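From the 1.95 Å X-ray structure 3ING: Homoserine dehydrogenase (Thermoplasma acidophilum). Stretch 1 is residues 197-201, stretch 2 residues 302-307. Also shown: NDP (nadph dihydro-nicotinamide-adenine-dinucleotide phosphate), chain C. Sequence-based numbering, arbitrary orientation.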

# COMPACT_ATOMS: atom_id res chain seq x y z
N LYS A 197 15.48 23.64 6.02
CA LYS A 197 14.25 24.16 6.62
C LYS A 197 13.12 23.14 6.57
O LYS A 197 12.43 22.96 7.55
CB LYS A 197 13.83 25.46 5.94
CG LYS A 197 14.65 26.64 6.40
CD LYS A 197 14.37 27.90 5.55
CE LYS A 197 15.11 29.11 6.15
NZ LYS A 197 14.97 30.36 5.33
N LYS A 198 12.95 22.46 5.44
CA LYS A 198 11.97 21.39 5.34
C LYS A 198 12.31 20.18 6.21
O LYS A 198 11.41 19.44 6.64
CB LYS A 198 11.85 20.90 3.89
CG LYS A 198 11.22 21.88 2.93
CD LYS A 198 10.48 21.16 1.75
CE LYS A 198 11.30 20.09 1.04
NZ LYS A 198 10.66 19.61 -0.28
N GLY A 199 13.59 19.98 6.47
CA GLY A 199 14.04 18.88 7.31
C GLY A 199 14.39 17.62 6.55
O GLY A 199 14.55 16.58 7.18
N ILE A 200 14.57 17.73 5.22
CA ILE A 200 14.81 16.58 4.36
C ILE A 200 16.30 16.31 4.06
O ILE A 200 16.61 15.26 3.57
CB ILE A 200 14.06 16.67 2.97
CG1 ILE A 200 14.54 17.87 2.16
CG2 ILE A 200 12.48 16.66 3.16
CD1 ILE A 200 14.07 17.96 0.64
N ALA A 201 17.19 17.25 4.32
CA ALA A 201 18.61 17.06 4.00
C ALA A 201 19.23 16.08 4.98
O ALA A 201 18.87 16.07 6.16
CB ALA A 201 19.34 18.38 4.10
PA NDP C . 19.17 14.41 12.53
O1A NDP C . 18.20 15.52 12.55
O2A NDP C . 20.59 14.77 12.31
O5B NDP C . 19.10 13.58 13.91
C5B NDP C . 19.97 12.53 14.27
C4B NDP C . 19.76 12.16 15.73
O4B NDP C . 20.68 11.18 16.15
C3B NDP C . 20.03 13.34 16.67
O3B NDP C . 19.31 13.21 17.88
C2B NDP C . 21.49 13.23 16.93
O2B NDP C . 21.92 13.85 18.12
C1B NDP C . 21.60 11.74 17.09
N9A NDP C . 22.92 11.18 16.85
C8A NDP C . 23.92 11.58 16.01
N7A NDP C . 24.94 10.67 16.10
C5A NDP C . 24.57 9.72 16.98
C6A NDP C . 25.25 8.60 17.42
N6A NDP C . 26.32 8.16 16.77
N1A NDP C . 24.59 7.83 18.31
C2A NDP C . 23.34 8.14 18.81
N3A NDP C . 22.64 9.25 18.37
C4A NDP C . 23.30 10.01 17.45
O3 NDP C . 18.74 13.32 11.42
PN NDP C . 17.25 13.09 10.85
O1N NDP C . 16.97 14.12 9.81
O2N NDP C . 16.35 12.94 12.03
O5D NDP C . 17.39 11.67 10.07
C5D NDP C . 17.56 10.53 10.92
C4D NDP C . 17.70 9.28 10.06
O4D NDP C . 16.52 9.15 9.30
C3D NDP C . 18.82 9.35 9.06
O3D NDP C . 19.58 8.14 8.98
C2D NDP C . 18.13 9.67 7.74
O2D NDP C . 18.83 9.21 6.62
C1D NDP C . 16.81 8.96 7.93
N1N NDP C . 15.75 9.47 7.07
C2N NDP C . 15.41 10.79 7.13
C3N NDP C . 14.54 11.38 6.22
C7N NDP C . 14.11 12.78 6.44
O7N NDP C . 12.81 13.07 6.08
N7N NDP C . 14.87 13.67 7.06
C4N NDP C . 13.65 10.51 5.34
C5N NDP C . 14.08 9.07 5.38
C6N NDP C . 15.07 8.61 6.24
P2B NDP C . 21.62 15.39 18.47
O1X NDP C . 22.48 15.55 19.69
O2X NDP C . 20.10 15.69 18.60
O3X NDP C . 22.16 16.13 17.29
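Stretch 2 302-307: IYDGPY

Stretch 2 is a loop that turns into a helix at Pro306, with Gly305 at the N-cap position, and it packs against the place where the helix of stretch 1 ends. The closest CA pairs are Gly199 with Pro306 (CA to CA 6.1 Å) and Ile200 with Gly305 (CA to CA 5.9 Å), so the pairing order is reversed.

The close approach leaves no room for a CB at Gly199. This residue leaves the helix with positive phi, and at phi 93° and psi 15° a CB would jam against the carbonyl O of Lys198, which by itself calls for glycine; a CB here would also point at the proline and come within 2.9 Å of Pro306 CG.

The direct contacts are all van der Waals, with no hydrogen bond between the stretches. Pro306 points toward stretch 1 and brings its ring against two backbone carbonyls, CD 3.3 Å from Lys198 O and CG 3.8 Å from Gly199 O. Ile200 CG2 reaches Asp304 O at 3.4 Å. Farther out, the extended Tyr303 (chi1 t) brings OH to 3.7 Å from Lys198 CD, the aliphatic part of the lysine serving as the surface.

Polar links are indirect. One water donates to Lys198 O (2.6 Å from its O) and hydrogen-bonds Tyr303 OH (2.7 Å). The NADPH amide N7N donates to Gly199 O at 2.9 Å, while its O7N lies 3.5 Å from Pro306 N, so the nicotinamide end touches both stretches.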

# COMPACT_ATOMS: atom_id res chain seq x y z
N ILE A 302 2.25 13.92 -1.36
CA ILE A 302 2.22 15.33 -1.66
C ILE A 302 3.37 16.06 -0.98
O ILE A 302 3.99 16.94 -1.55
CB ILE A 302 0.86 15.90 -1.21
CG1 ILE A 302 -0.27 15.26 -2.04
CG2 ILE A 302 0.79 17.41 -1.33
CD1 ILE A 302 -0.19 15.53 -3.51
N TYR A 303 3.66 15.72 0.26
CA TYR A 303 4.70 16.42 0.98
C TYR A 303 5.43 15.38 1.80
O TYR A 303 4.87 14.84 2.72
CB TYR A 303 4.08 17.46 1.89
CG TYR A 303 5.11 18.33 2.58
CD1 TYR A 303 5.68 17.93 3.77
CD2 TYR A 303 5.52 19.53 2.02
CE1 TYR A 303 6.66 18.72 4.40
CE2 TYR A 303 6.50 20.31 2.61
CZ TYR A 303 7.05 19.92 3.81
OH TYR A 303 8.00 20.75 4.43
N ASP A 304 6.66 15.07 1.42
CA ASP A 304 7.41 14.05 2.13
C ASP A 304 8.45 14.73 3.01
O ASP A 304 9.45 15.27 2.53
CB ASP A 304 8.07 13.13 1.15
CG ASP A 304 8.47 11.83 1.79
OD1 ASP A 304 9.51 11.77 2.47
OD2 ASP A 304 7.71 10.87 1.61
N GLY A 305 8.18 14.75 4.29
CA GLY A 305 9.05 15.41 5.25
C GLY A 305 9.35 14.47 6.39
O GLY A 305 8.90 13.33 6.37
N PRO A 306 10.12 14.96 7.38
CA PRO A 306 10.46 14.13 8.54
C PRO A 306 9.26 13.71 9.38
O PRO A 306 9.31 12.68 10.03
CB PRO A 306 11.43 15.02 9.33
CG PRO A 306 11.13 16.39 8.87
CD PRO A 306 10.73 16.28 7.45
N TYR A 307 8.17 14.47 9.34
CA TYR A 307 6.97 14.06 10.08
C TYR A 307 6.35 12.78 9.45
O TYR A 307 5.94 11.87 10.14
CB TYR A 307 5.96 15.19 10.13
CG TYR A 307 4.69 14.81 10.83
CD1 TYR A 307 4.63 14.73 12.21
CD2 TYR A 307 3.55 14.51 10.10
CE1 TYR A 307 3.47 14.36 12.86
CE2 TYR A 307 2.38 14.16 10.73
CZ TYR A 307 2.35 14.08 12.11
OH TYR A 307 1.19 13.69 12.71
O HOH W 1 8.85 19.91 6.85